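Local coordinates for protein, related to general stress protein 26(GS26) of B.subtilis (Clostridium acetobutylicum, PDB 2HQ7), which is of unproven function but, as a member of the pyridoxamine 5'-phosphate oxidase family related to a bacterial general stress protein, probably binds a flavin such as FMN, at residues 6-11 against 43-48; 70-75 against 81-86. One frame throughout, in Å; residues are numbered along the deposited sequence.

Interaction 1. Residues 6-11 against 43-48; sequences KFLIES and DGLKKF
Leu45 reaches from the turn within 43-48 to the helical segment 6-11, where Leu8 and Ser11, about one helical turn apart, receive it. Its CB is directed at the helix, and with CG opposite the carbonyl carbon (chi1 -53°) the chain runs on toward it. CG meets Leu8 first, 3.6 Å from Leu8 CD1. Beyond the branch, Leu45 CD1 lies 3.8 Å from the same Leu8 CD1 and 4.1 Å from Ser11 CB, while Leu45 CD2 approaches Ser11 CB, also at 4.1 Å. The two leucines run past each other in opposite senses, and one methyl of Leu8 rests against the branch of Leu45.

Ser11 offers carbon to this contact. Its OG turns back to Phe7 O in a weak hydrogen bond of 3.2 Å, leaving CB as the atom that meets the leucine. Within the turn, Lys46 NZ forms a salt bridge with Asp43 OD2 (3.6 Å), and Leu45 N bonds to Tyr144 OH. Leu81 and Phe138 also touch the Leu45 side chain. Strands 32-43 and 47-53 form a beta hairpin here, closed by a turn close to type II' at Gly44 and Leu45, with a classic beta bulge at Lys46 and Lys47 opposite Asp43, and its Leu45 lies against the N-terminal helix 5-16.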
ATOM      1  N   LYS B   6      21.175   6.297 -11.317  1.00 60.20           N
ATOM      2  CA  LYS B   6      20.926   6.442  -9.879  1.00 58.76           C
ATOM      3  C   LYS B   6      19.623   5.768  -9.440  1.00 58.27           C
ATOM      4  O   LYS B   6      19.609   5.017  -8.457  1.00 55.79           O
ATOM      5  CB  LYS B   6      20.964   7.931  -9.450  1.00 58.91           C
ATOM      6  CG  LYS B   6      19.784   8.824  -9.871  1.00 57.69           C
ATOM      7  CD  LYS B   6      19.860  10.193  -9.199  1.00 59.01           C
ATOM      8  N   PHE B   7      18.547   5.991 -10.199  1.00 59.47           N
ATOM      9  CA  PHE B   7      17.217   5.508  -9.802  1.00 58.66           C
ATOM     10  C   PHE B   7      17.203   4.026  -9.680  1.00 56.86           C
ATOM     11  O   PHE B   7      16.884   3.518  -8.616  1.00 54.09           O
ATOM     12  CB  PHE B   7      16.114   5.977 -10.755  1.00 60.70           C
ATOM     13  CG  PHE B   7      15.939   7.464 -10.757  1.00 65.20           C
ATOM     14  CD1 PHE B   7      15.768   8.151  -9.555  1.00 65.99           C
ATOM     15  CD2 PHE B   7      16.008   8.186 -11.940  1.00 67.43           C
ATOM     16  CE1 PHE B   7      15.643   9.515  -9.534  1.00 66.27           C
ATOM     17  CE2 PHE B   7      15.888   9.567 -11.929  1.00 69.49           C
ATOM     18  CZ  PHE B   7      15.704  10.236 -10.725  1.00 68.96           C
ATOM     19  N   LEU B   8      17.567   3.326 -10.745  1.00 57.55           N
ATOM     20  CA  LEU B   8      17.580   1.861 -10.693  1.00 59.69           C
ATOM     21  C   LEU B   8      18.366   1.322  -9.472  1.00 59.08           C
ATOM     22  O   LEU B   8      17.917   0.374  -8.801  1.00 58.51           O
ATOM     23  CB  LEU B   8      18.132   1.263 -11.998  1.00 59.98           C
ATOM     24  CG  LEU B   8      18.194  -0.268 -12.056  1.00 61.41           C
ATOM     25  CD1 LEU B   8      16.841  -0.900 -11.731  1.00 60.66           C
ATOM     26  CD2 LEU B   8      18.708  -0.711 -13.424  1.00 61.19           C
ATOM     27  N   ILE B   9      19.523   1.935  -9.200  1.00 57.88           N
ATOM     28  CA  ILE B   9      20.347   1.590  -8.033  1.00 57.08           C
ATOM     29  C   ILE B   9      19.677   2.048  -6.726  1.00 55.72           C
ATOM     30  O   ILE B   9      19.658   1.289  -5.761  1.00 58.22           O
ATOM     31  CB  ILE B   9      21.807   2.177  -8.133  1.00 58.62           C
ATOM     32  CG1 ILE B   9      22.574   1.548  -9.311  1.00 59.82           C
ATOM     33  CG2 ILE B   9      22.586   1.953  -6.833  1.00 54.57           C
ATOM     34  CD1 ILE B   9      23.931   2.200  -9.593  1.00 55.90           C
ATOM     35  N   GLU B  10      19.117   3.265  -6.701  1.00 53.04           N
ATOM     36  CA  GLU B  10      18.417   3.779  -5.511  1.00 51.71           C
ATOM     37  C   GLU B  10      17.130   2.980  -5.221  1.00 51.18           C
ATOM     38  O   GLU B  10      16.908   2.545  -4.093  1.00 51.57           O
ATOM     39  CB  GLU B  10      18.089   5.265  -5.662  1.00 51.59           C
ATOM     40  CG  GLU B  10      18.172   6.068  -4.364  1.00 52.47           C
ATOM     41  N   SER B  11      16.300   2.791  -6.247  1.00 48.81           N
ATOM     42  CA  SER B  11      15.142   1.910  -6.162  1.00 47.17           C
ATOM     43  C   SER B  11      15.547   0.506  -5.778  1.00 47.89           C
ATOM     44  O   SER B  11      14.786  -0.184  -5.096  1.00 48.79           O
ATOM     45  CB  SER B  11      14.415   1.824  -7.500  1.00 44.70           C
ATOM     46  OG  SER B  11      13.856   3.062  -7.877  1.00 41.57           O
ATOM     47  N   ASP B  43      14.325  -9.933  -9.413  1.00 33.61           N
ATOM     48  CA  ASP B  43      15.259  -9.656 -10.474  1.00 35.31           C
ATOM     49  C   ASP B  43      15.201  -8.172 -10.826  1.00 35.35           C
ATOM     50  O   ASP B  43      14.376  -7.740 -11.633  1.00 34.33           O
ATOM     51  CB  ASP B  43      14.932 -10.507 -11.700  1.00 37.56           C
ATOM     52  CG  ASP B  43      15.930 -10.300 -12.844  1.00 44.51           C
ATOM     53  OD1 ASP B  43      17.009  -9.710 -12.615  1.00 44.35           O
ATOM     54  OD2 ASP B  43      15.633 -10.736 -13.974  1.00 47.82           O
ATOM     55  N   GLY B  44      16.109  -7.388 -10.256  1.00 33.77           N
ATOM     56  CA  GLY B  44      16.032  -5.954 -10.424  1.00 35.26           C
ATOM     57  C   GLY B  44      14.632  -5.444 -10.147  1.00 33.43           C
ATOM     58  O   GLY B  44      14.033  -5.830  -9.142  1.00 35.74           O
ATOM     59  N   LEU B  45      14.115  -4.590 -11.032  1.00 31.71           N
ATOM     60  CA  LEU B  45      12.723  -4.100 -10.922  1.00 33.26           C
ATOM     61  C   LEU B  45      11.780  -4.806 -11.876  1.00 32.01           C
ATOM     62  O   LEU B  45      10.605  -4.444 -11.997  1.00 29.51           O
ATOM     63  CB  LEU B  45      12.640  -2.613 -11.222  1.00 35.15           C
ATOM     64  CG  LEU B  45      13.555  -1.673 -10.461  1.00 35.83           C
ATOM     65  CD1 LEU B  45      13.228  -0.247 -10.843  1.00 43.52           C
ATOM     66  CD2 LEU B  45      13.378  -1.905  -8.996  1.00 28.71           C
ATOM     67  N   LYS B  46      12.275  -5.840 -12.527  1.00 32.40           N
ATOM     68  CA  LYS B  46      11.501  -6.545 -13.551  1.00 33.64           C
ATOM     69  C   LYS B  46      10.560  -7.588 -12.995  1.00 33.16           C
ATOM     70  O   LYS B  46       9.477  -7.827 -13.546  1.00 29.62           O
ATOM     71  CB  LYS B  46      12.478  -7.282 -14.493  1.00 32.73           C
ATOM     72  CG  LYS B  46      13.544  -6.403 -15.117  1.00 42.37           C
ATOM     73  CD  LYS B  46      14.316  -7.115 -16.235  1.00 42.02           C
ATOM     74  CE  LYS B  46      15.686  -7.629 -15.787  1.00 55.13           C
ATOM     75  NZ  LYS B  46      16.293  -8.609 -16.787  1.00 51.81           N
ATOM     76  N   LYS B  47      11.005  -8.294 -11.964  1.00 32.42           N
ATOM     77  CA  LYS B  47      10.303  -9.504 -11.533  1.00 32.88           C
ATOM     78  C   LYS B  47      10.479  -9.723 -10.039  1.00 29.31           C
ATOM     79  O   LYS B  47      11.578  -9.603  -9.495  1.00 28.87           O
ATOM     80  CB  LYS B  47      10.767 -10.757 -12.327  1.00 33.30           C
ATOM     81  CG  LYS B  47       9.703 -11.369 -13.238  1.00 39.74           C
ATOM     82  CD  LYS B  47      10.126 -12.719 -13.854  1.00 36.34           C
ATOM     83  CE  LYS B  47       9.125 -13.265 -14.897  1.00 47.93           C
ATOM     84  NZ  LYS B  47       9.313 -14.742 -15.225  1.00 47.41           N
ATOM     85  N   PHE B  48       9.368 -10.033  -9.380  1.00 29.07           N
ATOM     86  CA  PHE B  48       9.359 -10.306  -7.948  1.00 28.41           C
ATOM     87  C   PHE B  48       8.659 -11.625  -7.686  1.00 27.87           C
ATOM     88  O   PHE B  48       7.599 -11.903  -8.234  1.00 26.75           O
ATOM     89  CB  PHE B  48       8.637  -9.196  -7.220  1.00 29.65           C
ATOM     90  CG  PHE B  48       9.400  -7.930  -7.195  1.00 26.11           C
ATOM     91  CD1 PHE B  48       9.505  -7.154  -8.349  1.00 30.63           C
ATOM     92  CD2 PHE B  48      10.074  -7.543  -6.067  1.00 30.58           C
ATOM     93  CE1 PHE B  48      10.227  -6.003  -8.365  1.00 33.34           C
ATOM     94  CE2 PHE B  48      10.797  -6.364  -6.074  1.00 32.26           C
ATOM     95  CZ  PHE B  48      10.881  -5.610  -7.229  1.00 30.00           C
TER

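Interaction 2. Residues 70-75 against 81-86; sequences LYFVDD and LMLVGT
Four backbone hydrogen bonds join Leu70 to Leu83 and Phe72 to Leu81, each pair bonded in both directions. Leu70 N gives to Leu83 O at 2.8 Å, and Leu83 N returns a bond to Leu70 O at 2.9 Å. Phe72 N likewise gives to Leu81 O, and Leu81 N reaches Phe72 O at 2.8 Å.

Between these pairs, Tyr71 and Met82 form the non-hydrogen-bonded pair. Here weaker CA-H...O contacts fill in: Met82 CA stands 3.3 Å from Leu70 O and Tyr71 CA 3.4 Å from Leu81 O. Segments 70-74 and 81-86 run at 171°, as part of the hairpin of strands 67-74 and 79-90 within the antiparallel sheet, consistent with the split beta-barrel of the pyridoxamine 5'-phosphate oxidase family.

Apolar packing differs on the two faces. On one, Phe72 and Leu81 lie side by side, with Phe72 CD1 3.9 Å from Leu81 CD2, and Phe72 CE1 meets Leu83 CD1 at 4.0 Å; Leu14 of helix 5-16 covers Phe72 and Leu81. On the other, Tyr71 and Met82 cross at about a right angle: Met82, present as selenomethionine, brings CB to the edge of the tyrosine ring, 3.8 Å from Tyr71 CD1. The chain then bends (chi3 76°), carrying SE off from strand 70-74. This face meets the second subunit, Tyr71 packing on its Ala36 and Met82 on its Ile34.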
ATOM      1  N   LEU B  70       2.843  -3.157  -6.561  1.00 22.53           N
ATOM      2  CA  LEU B  70       3.720  -3.299  -5.366  1.00 22.32           C
ATOM      3  C   LEU B  70       4.166  -1.943  -4.899  1.00 23.93           C
ATOM      4  O   LEU B  70       4.408  -1.045  -5.722  1.00 28.47           O
ATOM      5  CB  LEU B  70       4.977  -4.109  -5.700  1.00 23.06           C
ATOM      6  CG  LEU B  70       4.857  -5.536  -6.263  1.00 29.60           C
ATOM      7  CD1 LEU B  70       6.239  -6.247  -6.232  1.00 25.34           C
ATOM      8  CD2 LEU B  70       3.913  -6.309  -5.458  1.00 25.07           C
ATOM      9  N   TYR B  71       4.337  -1.779  -3.595  1.00 24.40           N
ATOM     10  CA  TYR B  71       4.879  -0.516  -3.061  1.00 23.17           C
ATOM     11  C   TYR B  71       5.957  -0.773  -2.015  1.00 26.53           C
ATOM     12  O   TYR B  71       5.789  -1.627  -1.149  1.00 27.62           O
ATOM     13  CB  TYR B  71       3.752   0.332  -2.461  1.00 26.78           C
ATOM     14  CG  TYR B  71       4.146   1.749  -2.145  1.00 23.10           C
ATOM     15  CD1 TYR B  71       4.125   2.726  -3.130  1.00 31.25           C
ATOM     16  CD2 TYR B  71       4.553   2.106  -0.885  1.00 38.72           C
ATOM     17  CE1 TYR B  71       4.502   4.032  -2.856  1.00 30.70           C
ATOM     18  CE2 TYR B  71       4.935   3.420  -0.607  1.00 43.02           C
ATOM     19  CZ  TYR B  71       4.900   4.363  -1.606  1.00 33.95           C
ATOM     20  OH  TYR B  71       5.283   5.649  -1.325  1.00 40.89           O
ATOM     21  N   PHE B  72       7.046  -0.014  -2.098  1.00 27.96           N
ATOM     22  CA  PHE B  72       8.160  -0.110  -1.178  1.00 29.81           C
ATOM     23  C   PHE B  72       8.367   1.253  -0.632  1.00 31.76           C
ATOM     24  O   PHE B  72       8.375   2.210  -1.390  1.00 32.59           O
ATOM     25  CB  PHE B  72       9.451  -0.499  -1.904  1.00 30.69           C
ATOM     26  CG  PHE B  72       9.328  -1.723  -2.725  1.00 34.88           C
ATOM     27  CD1 PHE B  72       8.777  -1.655  -3.992  1.00 29.22           C
ATOM     28  CD2 PHE B  72       9.720  -2.963  -2.222  1.00 36.92           C
ATOM     29  CE1 PHE B  72       8.643  -2.775  -4.753  1.00 31.29           C
ATOM     30  CE2 PHE B  72       9.564  -4.103  -2.997  1.00 34.20           C
ATOM     31  CZ  PHE B  72       9.036  -3.994  -4.263  1.00 28.78           C
ATOM     32  N   VAL B  73       8.546   1.380   0.665  1.00 36.22           N
ATOM     33  CA  VAL B  73       8.681   2.721   1.213  1.00 41.83           C
ATOM     34  C   VAL B  73       9.846   2.800   2.167  1.00 46.49           C
ATOM     35  O   VAL B  73      10.189   1.797   2.770  1.00 47.39           O
ATOM     36  CB  VAL B  73       7.368   3.130   1.933  1.00 43.18           C
ATOM     37  CG1 VAL B  73       7.285   2.469   3.311  1.00 40.60           C
ATOM     38  CG2 VAL B  73       7.199   4.674   1.963  1.00 41.80           C
ATOM     39  N   ASP B  74      10.481   3.973   2.256  1.00 50.10           N
ATOM     40  CA  ASP B  74      11.124   4.378   3.520  1.00 55.73           C
ATOM     41  C   ASP B  74      10.612   5.750   3.997  1.00 56.00           C
ATOM     42  O   ASP B  74      10.975   6.813   3.463  1.00 54.00           O
ATOM     43  CB  ASP B  74      12.651   4.360   3.485  1.00 57.45           C
ATOM     44  CG  ASP B  74      13.256   4.393   4.908  1.00 66.47           C
ATOM     45  OD1 ASP B  74      12.793   3.606   5.782  1.00 65.48           O
ATOM     46  OD2 ASP B  74      14.173   5.214   5.163  1.00 77.13           O
ATOM     47  N   ASP B  75       9.755   5.689   5.016  1.00 57.90           N
ATOM     48  CA  ASP B  75       9.155   6.868   5.637  1.00 58.33           C
ATOM     49  C   ASP B  75      10.187   7.856   6.151  1.00 57.99           C
ATOM     50  O   ASP B  75       9.884   9.039   6.235  1.00 57.34           O
ATOM     51  CB  ASP B  75       8.166   6.480   6.767  1.00 59.01           C
ATOM     52  CG  ASP B  75       8.661   5.321   7.645  1.00 60.53           C
ATOM     53  OD1 ASP B  75       9.793   4.833   7.439  1.00 65.26           O
ATOM     54  OD2 ASP B  75       7.902   4.891   8.544  1.00 62.86           O
ATOM     55  N   LEU B  81       8.645   3.630  -3.820  1.00 32.34           N
ATOM     56  CA  LEU B  81       8.700   3.144  -5.163  1.00 26.47           C
ATOM     57  C   LEU B  81       7.449   2.336  -5.407  1.00 29.16           C
ATOM     58  O   LEU B  81       7.149   1.452  -4.621  1.00 28.26           O
ATOM     59  CB  LEU B  81       9.931   2.256  -5.293  1.00 25.57           C
ATOM     60  CG  LEU B  81       9.933   1.337  -6.526  1.00 23.93           C
ATOM     61  CD1 LEU B  81      10.077   2.174  -7.760  1.00 22.54           C
ATOM     62  CD2 LEU B  81      11.098   0.355  -6.431  1.00 18.35           C
HETATM   63  N   MSE B  82       6.730   2.599  -6.499  1.00 30.24           N
HETATM   64  CA  MSE B  82       5.585   1.779  -6.855  1.00 30.34           C
HETATM   65  C   MSE B  82       5.820   1.133  -8.194  1.00 27.74           C
HETATM   66  O   MSE B  82       6.210   1.806  -9.147  1.00 26.05           O
HETATM   67  CB  MSE B  82       4.310   2.610  -6.960  1.00 29.55           C
HETATM   68  CG  MSE B  82       3.170   1.844  -7.618  1.00 38.84           C
HETATM   69 SE   MSE B  82       1.616   2.862  -8.035  0.75 50.68          SE
HETATM   70  CE  MSE B  82       2.092   3.892  -9.643  1.00 33.05           C
ATOM     71  N   LEU B  83       5.505  -0.160  -8.284  1.00 25.33           N
ATOM     72  CA  LEU B  83       5.597  -0.885  -9.537  1.00 25.95           C
ATOM     73  C   LEU B  83       4.240  -1.426  -9.844  1.00 25.36           C
ATOM     74  O   LEU B  83       3.563  -1.940  -8.937  1.00 24.30           O
ATOM     75  CB  LEU B  83       6.579  -2.047  -9.445  1.00 26.39           C
ATOM     76  CG  LEU B  83       8.011  -1.669  -9.051  1.00 19.24           C
ATOM     77  CD1 LEU B  83       8.804  -2.957  -8.713  1.00 28.98           C
ATOM     78  CD2 LEU B  83       8.752  -0.843 -10.129  1.00 19.84           C
ATOM     79  N   VAL B  84       3.869  -1.359 -11.122  1.00 24.86           N
ATOM     80  CA  VAL B  84       2.565  -1.767 -11.615  1.00 25.05           C
ATOM     81  C   VAL B  84       2.723  -2.898 -12.640  1.00 25.13           C
ATOM     82  O   VAL B  84       3.630  -2.879 -13.482  1.00 25.95           O
ATOM     83  CB  VAL B  84       1.827  -0.572 -12.247  1.00 24.13           C
ATOM     84  CG1 VAL B  84       0.506  -1.062 -12.971  1.00 28.22           C
ATOM     85  CG2 VAL B  84       1.547   0.447 -11.219  1.00 29.78           C
ATOM     86  N   GLY B  85       1.841  -3.880 -12.567  1.00 25.39           N
ATOM     87  CA  GLY B  85       2.023  -5.125 -13.307  1.00 24.81           C
ATOM     88  C   GLY B  85       0.983  -6.155 -12.974  1.00 27.82           C
ATOM     89  O   GLY B  85      -0.061  -5.814 -12.470  1.00 27.89           O
ATOM     90  N   THR B  86       1.271  -7.413 -13.318  1.00 29.96           N
ATOM     91  CA  THR B  86       0.367  -8.527 -13.119  1.00 28.77           C
ATOM     92  C   THR B  86       1.072  -9.667 -12.410  1.00 28.03           C
ATOM     93  O   THR B  86       2.286  -9.841 -12.513  1.00 25.36           O
ATOM     94  CB  THR B  86      -0.111  -9.115 -14.460  1.00 28.80           C
ATOM     95  OG1 THR B  86       1.041  -9.479 -15.205  1.00 26.98           O
ATOM     96  CG2 THR B  86      -0.908  -8.127 -15.242  1.00 32.07           C
TER

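How the interactions relate
From the N terminus, helix 5-16 comes first, and interaction 1 closes the long loop that holds strands 20-26 and 32-43 by bringing the turn before strand 47-53 back to the helix. The chain then passes through helix 56-64 into strand 67-74, where interaction 2 closes a much shorter hairpin with strand 79-90. The two follow in series, neither nested nor crossed, yet their centres lie only 11 Å apart. Phe48, just beyond the turn, packs on Leu70, Phe72 and Leu83 of the hairpin, and Ser11 touches Leu81. Through Phe48 and Ser11 the two contacts meet, so that helix 5-16, the turn and the hairpin pack together.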